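Local coordinates for protein colicin B (PDB 1RH1) that forms channels in the cytoplasmic membrane of Escherichia coli and close relatives, depolarising it and so dissipating the energy of the attacked cell, at residues Y214-S219 and L225-G230; E148-I153 and D267-F272; V63-I68 and P240-D245; N96-A101 and V247-G252. All blocks are in the same frame, centred on the assembly; numbering follows the deposited sequence.

Contact 1: residues Y214-S219 and L225-G230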
loop_
_atom_site.group_PDB
_atom_site.type_symbol
_atom_site.label_atom_id
_atom_site.label_comp_id
_atom_site.label_asym_id
_atom_site.label_seq_id
_atom_site.Cartn_x
_atom_site.Cartn_y
_atom_site.Cartn_z
ATOM N N TYR A 214 -2.755 -30.563 -21.785
ATOM C CA TYR A 214 -2.875 -30.421 -20.338
ATOM C C TYR A 214 -3.906 -29.351 -20.046
ATOM O O TYR A 214 -4.119 -28.515 -20.919
ATOM C CB TYR A 214 -1.531 -29.986 -19.724
ATOM C CG TYR A 214 -0.381 -30.920 -20.063
ATOM C CD1 TYR A 214 0.382 -30.692 -21.208
ATOM C CD2 TYR A 214 -0.140 -32.047 -19.283
ATOM C CE1 TYR A 214 1.375 -31.598 -21.581
ATOM C CE2 TYR A 214 0.857 -32.954 -19.653
ATOM C CZ TYR A 214 1.602 -32.722 -20.801
ATOM O OH TYR A 214 2.569 -33.627 -21.193
ATOM N N SER A 215 -4.565 -29.322 -18.878
ATOM C CA SER A 215 -5.501 -28.251 -18.539
ATOM C C SER A 215 -5.059 -27.514 -17.283
ATOM O O SER A 215 -4.634 -28.140 -16.309
ATOM C CB SER A 215 -6.927 -28.769 -18.284
ATOM O OG SER A 215 -7.091 -29.517 -17.083
ATOM N N ALA A 216 -5.184 -26.183 -17.268
ATOM C CA ALA A 216 -4.759 -25.395 -16.124
ATOM C C ALA A 216 -5.755 -24.341 -15.716
ATOM O O ALA A 216 -6.368 -23.732 -16.595
ATOM C CB ALA A 216 -3.496 -24.669 -16.416
ATOM N N PRO A 217 -5.955 -24.080 -14.415
ATOM C CA PRO A 217 -6.794 -23.000 -13.929
ATOM C C PRO A 217 -6.232 -21.581 -14.038
ATOM O O PRO A 217 -5.811 -20.939 -13.064
ATOM C CB PRO A 217 -7.101 -23.431 -12.524
ATOM C CG PRO A 217 -5.828 -24.100 -12.101
ATOM C CD PRO A 217 -5.514 -24.932 -13.318
ATOM N N VAL A 218 -6.212 -21.114 -15.293
ATOM C CA VAL A 218 -5.899 -19.733 -15.607
ATOM C C VAL A 218 -7.089 -18.931 -15.100
ATOM O O VAL A 218 -6.916 -17.846 -14.536
ATOM C CB VAL A 218 -5.745 -19.562 -17.089
ATOM C CG1 VAL A 218 -5.428 -18.126 -17.416
ATOM C CG2 VAL A 218 -4.649 -20.502 -17.552
ATOM N N SER A 219 -8.298 -19.499 -15.339
ATOM C CA SER A 219 -9.563 -19.106 -14.704
ATOM C C SER A 219 -9.883 -17.621 -14.826
ATOM O O SER A 219 -9.797 -17.173 -15.977
ATOM C CB SER A 219 -9.390 -19.651 -13.272
ATOM O OG SER A 219 -10.607 -19.915 -12.594
ATOM N N LEU A 225 -8.391 -23.724 -18.671
ATOM C CA LEU A 225 -7.939 -23.549 -20.045
ATOM C C LEU A 225 -7.184 -24.793 -20.482
ATOM O O LEU A 225 -6.474 -25.406 -19.683
ATOM C CB LEU A 225 -7.059 -22.318 -20.114
ATOM C CG LEU A 225 -6.443 -21.936 -21.439
ATOM C CD1 LEU A 225 -7.474 -21.665 -22.506
ATOM C CD2 LEU A 225 -5.637 -20.694 -21.190
ATOM N N VAL A 226 -7.398 -25.242 -21.718
ATOM C CA VAL A 226 -6.701 -26.413 -22.203
ATOM C C VAL A 226 -5.511 -25.870 -22.947
ATOM O O VAL A 226 -5.662 -24.998 -23.802
ATOM C CB VAL A 226 -7.628 -27.232 -23.127
ATOM C CG1 VAL A 226 -6.857 -28.175 -24.020
ATOM C CG2 VAL A 226 -8.490 -28.133 -22.283
ATOM N N LEU A 227 -4.321 -26.372 -22.609
ATOM C CA LEU A 227 -3.096 -25.943 -23.275
ATOM C C LEU A 227 -2.520 -27.082 -24.103
ATOM O O LEU A 227 -2.185 -28.149 -23.603
ATOM C CB LEU A 227 -2.111 -25.485 -22.212
ATOM C CG LEU A 227 -2.596 -24.328 -21.365
ATOM C CD1 LEU A 227 -2.080 -24.440 -19.952
ATOM C CD2 LEU A 227 -2.199 -23.050 -22.060
ATOM N N SER A 228 -2.464 -26.875 -25.411
ATOM C CA SER A 228 -1.919 -27.845 -26.324
ATOM C C SER A 228 -0.466 -27.461 -26.589
ATOM O O SER A 228 -0.125 -26.596 -27.407
ATOM C CB SER A 228 -2.757 -27.824 -27.584
ATOM O OG SER A 228 -2.269 -28.744 -28.550
ATOM N N VAL A 229 0.404 -28.142 -25.834
ATOM C CA VAL A 229 1.836 -27.878 -25.865
ATOM C C VAL A 229 2.626 -28.735 -26.824
ATOM O O VAL A 229 3.853 -28.635 -26.875
ATOM C CB VAL A 229 2.486 -28.060 -24.485
ATOM C CG1 VAL A 229 1.719 -27.219 -23.466
ATOM C CG2 VAL A 229 2.559 -29.536 -24.130
ATOM N N GLY A 230 1.910 -29.585 -27.560
ATOM C CA GLY A 230 2.501 -30.539 -28.493
ATOM C C GLY A 230 3.416 -29.959 -29.549
ATOM O O GLY A 230 4.606 -30.244 -29.567
#
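A beta hairpin joins Tyr214 to Leu227 and Ala216 to Leu225, two antiparallel hydrogen-bonded pairs with Ser215 and Val226 as the non-hydrogen-bonded pair between them. In the first pair Tyr214 N gives its proton to Leu227 O at 3.1 Å, and Leu227 N answers to Tyr214 O at 2.7 Å. In the second, Ala216 N reaches Leu225 O at 2.8 Å, whereas the return bond from Leu225 N to Ala216 O is more bent, 139° at the hydrogen. Ala216 O is gripped twice, because Val218 N comes to it from the opposite face of the carbonyl plane. That second bond closes an inverse gamma turn centred on Pro217, whose ring holds phi near the value the turn needs. The hairpin is the inner part of a mixed sheet: strand 189-201 borders it next to Ser215, and strand 87-90 next to Val226. On the face bearing Tyr214, Ala216, Leu225 and Leu227, small and branched side chains fit together. The short Ala216 CB lies 3.8 Å from Leu227 CD1, and Val218 CG2 leans obliquely on Leu225 CD2, also at 3.8 Å. Past the end of the strand, Val229 turns CG2 into the space between its own backbone N and carbonyl carbon, which brings this methyl to the edge of the Tyr214 ring, in its plane and 3.5 Å from CE1.

Contact 2: residues E148-I153 and D267-F272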
loop_
_atom_site.group_PDB
_atom_site.type_symbol
_atom_site.label_atom_id
_atom_site.label_comp_id
_atom_site.label_asym_id
_atom_site.label_seq_id
_atom_site.Cartn_x
_atom_site.Cartn_y
_atom_site.Cartn_z
ATOM N N GLU A 148 11.469 -17.497 -17.145
ATOM C CA GLU A 148 12.604 -16.635 -16.964
ATOM C C GLU A 148 12.341 -15.209 -17.352
ATOM O O GLU A 148 12.965 -14.375 -16.720
ATOM C CB GLU A 148 13.807 -17.157 -17.748
ATOM C CG GLU A 148 13.629 -17.644 -19.188
ATOM C CD GLU A 148 13.127 -19.086 -19.401
ATOM O OE1 GLU A 148 12.905 -19.452 -20.565
ATOM O OE2 GLU A 148 12.968 -19.850 -18.434
ATOM N N GLN A 149 11.453 -14.859 -18.290
ATOM C CA GLN A 149 11.185 -13.455 -18.586
ATOM C C GLN A 149 10.443 -12.727 -17.479
ATOM O O GLN A 149 10.480 -11.496 -17.472
ATOM C CB GLN A 149 10.346 -13.273 -19.831
ATOM C CG GLN A 149 10.992 -13.699 -21.128
ATOM C CD GLN A 149 10.036 -13.647 -22.321
ATOM O OE1 GLN A 149 9.201 -14.526 -22.559
ATOM N NE2 GLN A 149 10.180 -12.585 -23.113
ATOM N N VAL A 150 9.752 -13.403 -16.541
ATOM C CA VAL A 150 9.051 -12.703 -15.455
ATOM C C VAL A 150 9.663 -12.950 -14.098
ATOM O O VAL A 150 9.279 -12.277 -13.144
ATOM C CB VAL A 150 7.563 -13.096 -15.329
ATOM C CG1 VAL A 150 6.950 -12.871 -16.671
ATOM C CG2 VAL A 150 7.337 -14.538 -14.949
ATOM N N THR A 151 10.585 -13.918 -13.990
ATOM C CA THR A 151 11.228 -14.238 -12.729
ATOM C C THR A 151 12.552 -14.974 -12.890
ATOM O O THR A 151 12.746 -15.704 -13.867
ATOM C CB THR A 151 10.214 -15.052 -11.907
ATOM O OG1 THR A 151 10.810 -15.301 -10.649
ATOM C CG2 THR A 151 9.806 -16.338 -12.581
ATOM N N ASP A 152 13.467 -14.733 -11.914
ATOM C CA ASP A 152 14.798 -15.378 -11.815
ATOM C C ASP A 152 14.963 -16.697 -11.045
ATOM O O ASP A 152 16.074 -17.240 -10.942
ATOM C CB ASP A 152 15.818 -14.413 -11.220
ATOM C CG ASP A 152 16.338 -13.398 -12.221
ATOM O OD1 ASP A 152 16.867 -12.379 -11.772
ATOM O OD2 ASP A 152 16.225 -13.623 -13.435
ATOM N N ILE A 153 13.834 -17.192 -10.492
ATOM C CA ILE A 153 13.715 -18.455 -9.776
ATOM C C ILE A 153 13.692 -19.538 -10.836
ATOM O O ILE A 153 12.967 -19.465 -11.839
ATOM C CB ILE A 153 12.410 -18.435 -8.927
ATOM C CG1 ILE A 153 12.671 -17.475 -7.766
ATOM C CG2 ILE A 153 11.965 -19.836 -8.518
ATOM C CD1 ILE A 153 11.998 -17.797 -6.433
ATOM N N ASP A 267 -3.381 -13.599 -13.417
ATOM C CA ASP A 267 -2.117 -14.062 -14.002
ATOM C C ASP A 267 -1.531 -15.132 -13.096
ATOM O O ASP A 267 -1.574 -15.023 -11.866
ATOM C CB ASP A 267 -1.072 -12.942 -14.151
ATOM C CG ASP A 267 -0.697 -12.079 -12.942
ATOM O OD1 ASP A 267 0.285 -11.337 -13.038
ATOM O OD2 ASP A 267 -1.387 -12.127 -11.920
ATOM N N VAL A 268 -1.061 -16.234 -13.672
ATOM C CA VAL A 268 -0.526 -17.326 -12.867
ATOM C C VAL A 268 0.677 -17.937 -13.552
ATOM O O VAL A 268 0.966 -17.623 -14.703
ATOM C CB VAL A 268 -1.565 -18.464 -12.642
ATOM C CG1 VAL A 268 -2.802 -17.964 -11.931
ATOM C CG2 VAL A 268 -1.999 -19.023 -13.975
ATOM N N ILE A 269 1.396 -18.818 -12.869
ATOM C CA ILE A 269 2.472 -19.521 -13.529
ATOM C C ILE A 269 2.012 -20.952 -13.537
ATOM O O ILE A 269 1.838 -21.616 -12.516
ATOM C CB ILE A 269 3.794 -19.330 -12.756
ATOM C CG1 ILE A 269 4.358 -17.963 -13.089
ATOM C CG2 ILE A 269 4.816 -20.379 -13.144
ATOM C CD1 ILE A 269 5.668 -17.672 -12.369
ATOM N N VAL A 270 1.735 -21.376 -14.763
ATOM C CA VAL A 270 1.262 -22.721 -15.016
ATOM C C VAL A 270 2.493 -23.595 -15.081
ATOM O O VAL A 270 3.385 -23.385 -15.904
ATOM C CB VAL A 270 0.508 -22.780 -16.346
ATOM C CG1 VAL A 270 0.061 -24.202 -16.549
ATOM C CG2 VAL A 270 -0.717 -21.891 -16.345
ATOM N N ARG A 271 2.489 -24.560 -14.164
ATOM C CA ARG A 271 3.531 -25.578 -14.018
ATOM C C ARG A 271 3.083 -26.922 -14.621
ATOM O O ARG A 271 2.089 -27.508 -14.188
ATOM C CB ARG A 271 3.808 -25.670 -12.528
ATOM C CG ARG A 271 4.740 -26.760 -12.065
ATOM C CD ARG A 271 4.822 -26.731 -10.561
ATOM N NE ARG A 271 6.200 -26.979 -10.225
ATOM C CZ ARG A 271 6.582 -27.409 -9.026
ATOM N NH1 ARG A 271 5.686 -27.638 -8.056
ATOM N NH2 ARG A 271 7.891 -27.605 -8.799
ATOM N N PHE A 272 3.774 -27.471 -15.617
ATOM C CA PHE A 272 3.333 -28.704 -16.250
ATOM C C PHE A 272 3.699 -29.996 -15.504
ATOM O O PHE A 272 4.414 -29.914 -14.502
ATOM C CB PHE A 272 3.887 -28.670 -17.660
ATOM C CG PHE A 272 3.133 -27.637 -18.476
ATOM C CD1 PHE A 272 1.978 -28.007 -19.162
ATOM C CD2 PHE A 272 3.580 -26.312 -18.533
ATOM C CE1 PHE A 272 1.275 -27.054 -19.896
ATOM C CE2 PHE A 272 2.871 -25.364 -19.272
ATOM C CZ PHE A 272 1.719 -25.731 -19.955
#
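Ile269 sends its CD1 methyl to two methyls of the facing segment, Val150 CG2 and Thr151 CG2, at 4.4 Å from each. The contact across the gap is therefore light, a single methyl resting against a pair, with no hydrogen bond and a CA-CA distance of 9.7 Å between Val150 and Ile269. The pair itself is closer, Val150 CG2 and Thr151 CG2 being 3.9 Å apart, so that the three methyls make a small triangle. Ile269 reaches it because its chain is extended at the second torsion (chi2 180°), which puts the full length of the isoleucine to use. Residues alternate as a beta strand requires: Ile269 faces 148-153, while Val268 and Val270 turn to the other side of the mixed sheet in which strand 266-271 lies between strands 189-201 and 281-286. On that side Val270 CG1 lies 4.0 Å above one face of the Phe272 ring, offset toward its rim, and Val268 and Val270 both touch Ile283. Tyr282 of strand 281-286 touches both Val150 and Ile269, filling in beside the sparse methyl contact. Thr151 suits its buried place by dividing its branches: the methyl serves Ile269, while OG1, anti to the backbone N (chi1 -177°), is hydrogen-bonded to Pro166 O. The solvent side belongs to the short, weakly bonded helix and the loop after it, where Glu148 and Asp152 are exposed and stay clear of the strand, as suits carboxylates at a surface; Asp152 OD2 makes a weak, long ion pair with Lys168.

Contact 3: residues V63-I68 and P240-D245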
loop_
_atom_site.group_PDB
_atom_site.type_symbol
_atom_site.label_atom_id
_atom_site.label_comp_id
_atom_site.label_asym_id
_atom_site.label_seq_id
_atom_site.Cartn_x
_atom_site.Cartn_y
_atom_site.Cartn_z
ATOM N N VAL A 63 -3.195 -19.478 -30.999
ATOM C CA VAL A 63 -1.808 -19.781 -30.644
ATOM C C VAL A 63 -1.267 -18.716 -29.713
ATOM O O VAL A 63 -1.287 -17.516 -29.985
ATOM C CB VAL A 63 -0.908 -19.833 -31.899
ATOM C CG1 VAL A 63 0.534 -20.109 -31.557
ATOM C CG2 VAL A 63 -1.368 -20.973 -32.766
ATOM N N LEU A 64 -0.709 -19.210 -28.632
ATOM C CA LEU A 64 -0.102 -18.369 -27.636
ATOM C C LEU A 64 1.424 -18.251 -27.724
ATOM O O LEU A 64 2.150 -19.036 -27.090
ATOM C CB LEU A 64 -0.556 -18.934 -26.319
ATOM C CG LEU A 64 -1.487 -18.126 -25.442
ATOM C CD1 LEU A 64 -2.530 -17.375 -26.246
ATOM C CD2 LEU A 64 -2.077 -19.100 -24.447
ATOM N N PHE A 65 1.878 -17.273 -28.555
ATOM C CA PHE A 65 3.289 -16.888 -28.698
ATOM C C PHE A 65 3.580 -15.881 -27.590
ATOM O O PHE A 65 2.721 -15.033 -27.304
ATOM C CB PHE A 65 3.615 -16.142 -29.957
ATOM C CG PHE A 65 3.202 -16.824 -31.224
ATOM C CD1 PHE A 65 2.108 -16.338 -31.930
ATOM C CD2 PHE A 65 3.916 -17.920 -31.691
ATOM C CE1 PHE A 65 1.723 -16.957 -33.119
ATOM C CE2 PHE A 65 3.526 -18.539 -32.882
ATOM C CZ PHE A 65 2.431 -18.060 -33.598
ATOM N N PRO A 66 4.738 -15.894 -26.908
ATOM C CA PRO A 66 4.982 -15.000 -25.786
ATOM C C PRO A 66 5.129 -13.556 -26.221
ATOM O O PRO A 66 5.720 -13.216 -27.257
ATOM C CB PRO A 66 6.205 -15.596 -25.106
ATOM C CG PRO A 66 6.916 -16.415 -26.145
ATOM C CD PRO A 66 5.794 -16.900 -27.042
ATOM N N GLY A 67 4.382 -12.779 -25.428
ATOM C CA GLY A 67 4.287 -11.343 -25.585
ATOM C C GLY A 67 3.172 -10.899 -26.503
ATOM O O GLY A 67 2.775 -9.745 -26.427
ATOM N N ILE A 68 2.650 -11.765 -27.378
ATOM C CA ILE A 68 1.575 -11.404 -28.301
ATOM C C ILE A 68 0.157 -11.721 -27.774
ATOM O O ILE A 68 -0.278 -12.876 -27.696
ATOM C CB ILE A 68 1.862 -12.123 -29.687
ATOM C CG1 ILE A 68 3.167 -11.633 -30.311
ATOM C CG2 ILE A 68 0.785 -11.775 -30.697
ATOM C CD1 ILE A 68 3.640 -12.332 -31.611
ATOM N N PRO A 240 4.279 -12.105 -39.109
ATOM C CA PRO A 240 4.753 -11.779 -37.777
ATOM C C PRO A 240 3.928 -10.799 -36.980
ATOM O O PRO A 240 4.159 -10.693 -35.777
ATOM C CB PRO A 240 6.158 -11.302 -38.009
ATOM C CG PRO A 240 6.129 -10.721 -39.388
ATOM C CD PRO A 240 5.303 -11.775 -40.101
ATOM N N GLU A 241 2.962 -10.109 -37.605
ATOM C CA GLU A 241 2.155 -9.164 -36.862
ATOM C C GLU A 241 1.147 -9.661 -35.844
ATOM O O GLU A 241 1.327 -9.349 -34.661
ATOM C CB GLU A 241 1.406 -8.238 -37.801
ATOM C CG GLU A 241 2.198 -6.949 -37.993
ATOM C CD GLU A 241 2.631 -6.284 -36.685
ATOM O OE1 GLU A 241 1.769 -5.878 -35.904
ATOM O OE2 GLU A 241 3.831 -6.185 -36.433
ATOM N N ILE A 242 0.122 -10.446 -36.214
ATOM C CA ILE A 242 -0.930 -10.922 -35.308
ATOM C C ILE A 242 -1.618 -9.674 -34.720
ATOM O O ILE A 242 -1.311 -9.175 -33.627
ATOM C CB ILE A 242 -0.345 -11.848 -34.156
ATOM C CG1 ILE A 242 0.240 -13.150 -34.613
ATOM C CG2 ILE A 242 -1.503 -12.335 -33.321
ATOM C CD1 ILE A 242 1.394 -13.089 -35.604
ATOM N N GLN A 243 -2.511 -9.101 -35.540
ATOM C CA GLN A 243 -3.289 -7.927 -35.156
ATOM C C GLN A 243 -4.637 -8.373 -34.630
ATOM O O GLN A 243 -5.402 -8.979 -35.374
ATOM C CB GLN A 243 -3.526 -7.012 -36.350
ATOM C CG GLN A 243 -2.230 -6.688 -37.055
ATOM C CD GLN A 243 -2.358 -5.625 -38.133
ATOM O OE1 GLN A 243 -2.437 -4.439 -37.815
ATOM N NE2 GLN A 243 -2.352 -6.005 -39.417
ATOM N N GLU A 244 -4.937 -8.140 -33.354
ATOM C CA GLU A 244 -6.238 -8.489 -32.799
ATOM C C GLU A 244 -7.196 -7.327 -32.933
ATOM O O GLU A 244 -6.766 -6.168 -33.028
ATOM C CB GLU A 244 -6.156 -8.837 -31.323
ATOM C CG GLU A 244 -5.591 -10.216 -31.013
ATOM C CD GLU A 244 -6.392 -11.392 -31.565
ATOM O OE1 GLU A 244 -5.775 -12.407 -31.883
ATOM O OE2 GLU A 244 -7.620 -11.301 -31.675
ATOM N N ASP A 245 -8.501 -7.604 -32.972
ATOM C CA ASP A 245 -9.443 -6.515 -33.052
ATOM C C ASP A 245 -9.728 -6.056 -31.624
ATOM O O ASP A 245 -9.955 -6.841 -30.692
ATOM C CB ASP A 245 -10.705 -6.999 -33.783
ATOM C CG ASP A 245 -10.496 -7.346 -35.268
ATOM O OD1 ASP A 245 -9.825 -6.584 -35.969
ATOM O OD2 ASP A 245 -11.008 -8.374 -35.735
#
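The Phe65 ring meets Ile242 obliquely, CE1 lying 4.4 Å from Ile242 CG1, and on one of its faces it carries Val63 CG1, 3.4 Å above the plane and offset toward the rim. Two further aromatic groups join it: His91 packs edge-to-face with Phe65, and Trp94 meets it with the planes inclined at about 40°. Phe65 opens a type II beta turn that ends at Ile68, closed by a bond from Ile68 N to Phe65 O at 3.3 Å. Its two central places are filled by the classic pair for this turn, Pro66 with its restricted phi and Gly67 with phi at 90°, a value that favours glycine. The turn follows strand 62-64 and brings Phe65 and Ile68 to the same partner, Ile242, in the long loop between strands 225-228 and 247-248. Ile242 has a positive phi of 59°, uncommon for a beta-branched residue, and its side chain points at the turn while those of Glu241 and Gln243 point away from it; Trp94 and Arg70 also touch it. A bulky apolar residue suits this spot, since between the two segments Ile242 makes the contact, by apolar packing without a hydrogen bond. The two isoleucines cross at about a right angle. Each holds CG2 anti to its backbone nitrogen, and these branches do the touching: Ile68 CG2 is 3.5 Å from Ile242 CG2 and 3.6 Å from Ile242 CB.

Contact 4: residues N96-A101 and V247-G252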
loop_
_atom_site.group_PDB
_atom_site.type_symbol
_atom_site.label_atom_id
_atom_site.label_comp_id
_atom_site.label_asym_id
_atom_site.label_seq_id
_atom_site.Cartn_x
_atom_site.Cartn_y
_atom_site.Cartn_z
ATOM N N ASN A 96 6.464 -10.626 -33.954
ATOM C CA ASN A 96 6.632 -9.291 -33.389
ATOM C C ASN A 96 5.780 -9.079 -32.146
ATOM O O ASN A 96 4.544 -9.046 -32.194
ATOM C CB ASN A 96 6.267 -8.232 -34.429
ATOM C CG ASN A 96 6.758 -8.515 -35.849
ATOM O OD1 ASN A 96 7.814 -9.106 -36.103
ATOM N ND2 ASN A 96 5.957 -8.095 -36.825
ATOM N N GLU A 97 6.454 -8.990 -31.006
ATOM C CA GLU A 97 5.755 -8.737 -29.766
ATOM C C GLU A 97 6.090 -7.375 -29.196
ATOM O O GLU A 97 7.177 -6.864 -29.498
ATOM C CB GLU A 97 6.103 -9.844 -28.789
ATOM C CG GLU A 97 7.547 -10.319 -28.708
ATOM C CD GLU A 97 8.453 -9.449 -27.859
ATOM O OE1 GLU A 97 8.340 -9.489 -26.632
ATOM O OE2 GLU A 97 9.276 -8.747 -28.445
ATOM N N LYS A 98 5.201 -6.751 -28.398
ATOM C CA LYS A 98 5.468 -5.400 -27.908
ATOM C C LYS A 98 5.925 -5.261 -26.451
ATOM O O LYS A 98 6.248 -4.147 -26.002
ATOM C CB LYS A 98 4.198 -4.573 -28.186
ATOM C CG LYS A 98 4.329 -3.029 -28.171
ATOM C CD LYS A 98 5.380 -2.450 -29.135
ATOM C CE LYS A 98 5.173 -2.684 -30.644
ATOM N NZ LYS A 98 6.345 -2.285 -31.418
ATOM N N VAL A 99 6.039 -6.389 -25.717
ATOM C CA VAL A 99 6.410 -6.347 -24.304
ATOM C C VAL A 99 7.851 -5.974 -24.097
ATOM O O VAL A 99 8.157 -5.184 -23.223
ATOM C CB VAL A 99 6.189 -7.674 -23.611
ATOM C CG1 VAL A 99 6.301 -7.452 -22.117
ATOM C CG2 VAL A 99 4.816 -8.217 -23.931
ATOM N N SER A 100 8.747 -6.496 -24.914
ATOM C CA SER A 100 10.159 -6.224 -24.813
ATOM C C SER A 100 10.491 -4.740 -24.915
ATOM O O SER A 100 11.424 -4.283 -24.260
ATOM C CB SER A 100 10.815 -7.041 -25.897
ATOM O OG SER A 100 12.227 -6.906 -25.960
ATOM N N ALA A 101 9.708 -3.973 -25.685
ATOM C CA ALA A 101 9.890 -2.528 -25.784
ATOM C C ALA A 101 9.387 -1.825 -24.530
ATOM O O ALA A 101 10.074 -0.943 -24.016
ATOM C CB ALA A 101 9.128 -1.964 -26.956
ATOM N N VAL A 247 -7.437 -4.358 -29.858
ATOM C CA VAL A 247 -6.134 -4.382 -29.188
ATOM C C VAL A 247 -5.150 -3.685 -30.108
ATOM O O VAL A 247 -4.550 -4.249 -31.028
ATOM C CB VAL A 247 -5.617 -5.843 -28.910
ATOM C CG1 VAL A 247 -4.172 -5.867 -28.417
ATOM C CG2 VAL A 247 -6.410 -6.446 -27.772
ATOM N N ILE A 248 -5.016 -2.400 -29.805
ATOM C CA ILE A 248 -4.117 -1.518 -30.520
ATOM C C ILE A 248 -2.747 -1.660 -29.837
ATOM O O ILE A 248 -2.599 -1.362 -28.646
ATOM C CB ILE A 248 -4.644 -0.049 -30.419
ATOM C CG1 ILE A 248 -6.155 0.091 -30.622
ATOM C CG2 ILE A 248 -3.877 0.749 -31.474
ATOM C CD1 ILE A 248 -6.630 -0.082 -32.053
ATOM N N SER A 249 -1.714 -2.123 -30.548
ATOM C CA SER A 249 -0.383 -2.260 -29.948
ATOM C C SER A 249 0.399 -0.969 -29.975
ATOM O O SER A 249 0.874 -0.543 -31.030
ATOM C CB SER A 249 0.450 -3.329 -30.668
ATOM O OG SER A 249 0.546 -4.482 -29.835
ATOM N N GLU A 250 0.520 -0.326 -28.811
ATOM C CA GLU A 250 1.249 0.945 -28.724
ATOM C C GLU A 250 2.088 0.973 -27.463
ATOM O O GLU A 250 1.539 0.705 -26.394
ATOM C CB GLU A 250 0.328 2.163 -28.638
ATOM C CG GLU A 250 -0.822 2.302 -29.639
ATOM C CD GLU A 250 -1.827 3.405 -29.274
ATOM O OE1 GLU A 250 -1.935 3.760 -28.089
ATOM O OE2 GLU A 250 -2.506 3.912 -30.179
ATOM N N THR A 251 3.385 1.304 -27.554
ATOM C CA THR A 251 4.246 1.400 -26.374
ATOM C C THR A 251 3.972 2.720 -25.656
ATOM O O THR A 251 3.563 3.683 -26.306
ATOM C CB THR A 251 5.759 1.349 -26.748
ATOM O OG1 THR A 251 5.984 0.156 -27.475
ATOM C CG2 THR A 251 6.673 1.301 -25.542
ATOM N N GLY A 252 4.143 2.828 -24.332
ATOM C CA GLY A 252 3.962 4.133 -23.747
ATOM C C GLY A 252 4.233 4.415 -22.282
ATOM O O GLY A 252 3.498 4.023 -21.371
#
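Lys98 and Thr251 cross at about a right angle, the aliphatic part of the lysine passing over the threonine hydroxyl just where helix 99-110 begins. The entry to that helix carries a capping bond, weak at 3.5 Å, from Ser100 N to Glu97 OE1; the carboxylate can accept from an amide that has no carbonyl partner in the first turn. Lys98 leaves the backbone toward the other segment and then folds, bent at chi2 (56°) and chi3 (63°). The bends lay its methylenes beside Thr251 OG1, with CG at 3.7 Å and CD at a close 3.1 Å. Beyond CD the chain turns away, leaving Lys98 NZ 4.7 Å from Thr251 OG1, and no hydrogen bond ties the pair. A long, flexible lysine fits this surface position, where its carbons can cover a neighbour and its charge can stay near solvent. Ser249, exposed, approaches the root of the same chain, its OG 4.0 Å from Lys98 CB. Val99, pointing away from 247-252, packs on Phe125 of strand 121-128, the strand that also pairs with 247-248. The small Ala101 lets the first helical turn come close to the loop, its CB lying 3.8 Å from Thr251 OG1.

In the fold
All four contacts lie in the part of colicin B that precedes the long helix 291-340, apart from the pore-forming helices. Contacts 1, 2 and 3 reach the same mixed sheet. Contacts 1 and 2 have centres about 15 Å apart and meet where Phe272 packs against Tyr214, Leu227 and Val229. Contact 3 passes to contact 4, about 10 Å away between centres, through Asn96, which bonds to Pro240 and Glu241. Contact 4 sets the start of helix 99-110 against the link between two strands of the five-stranded antiparallel sheet. Along the chain, contacts 2, 3 and 4 interleave their segments, while the hairpin of contact 1 is local, so segments far apart in sequence are brought together before the long helix.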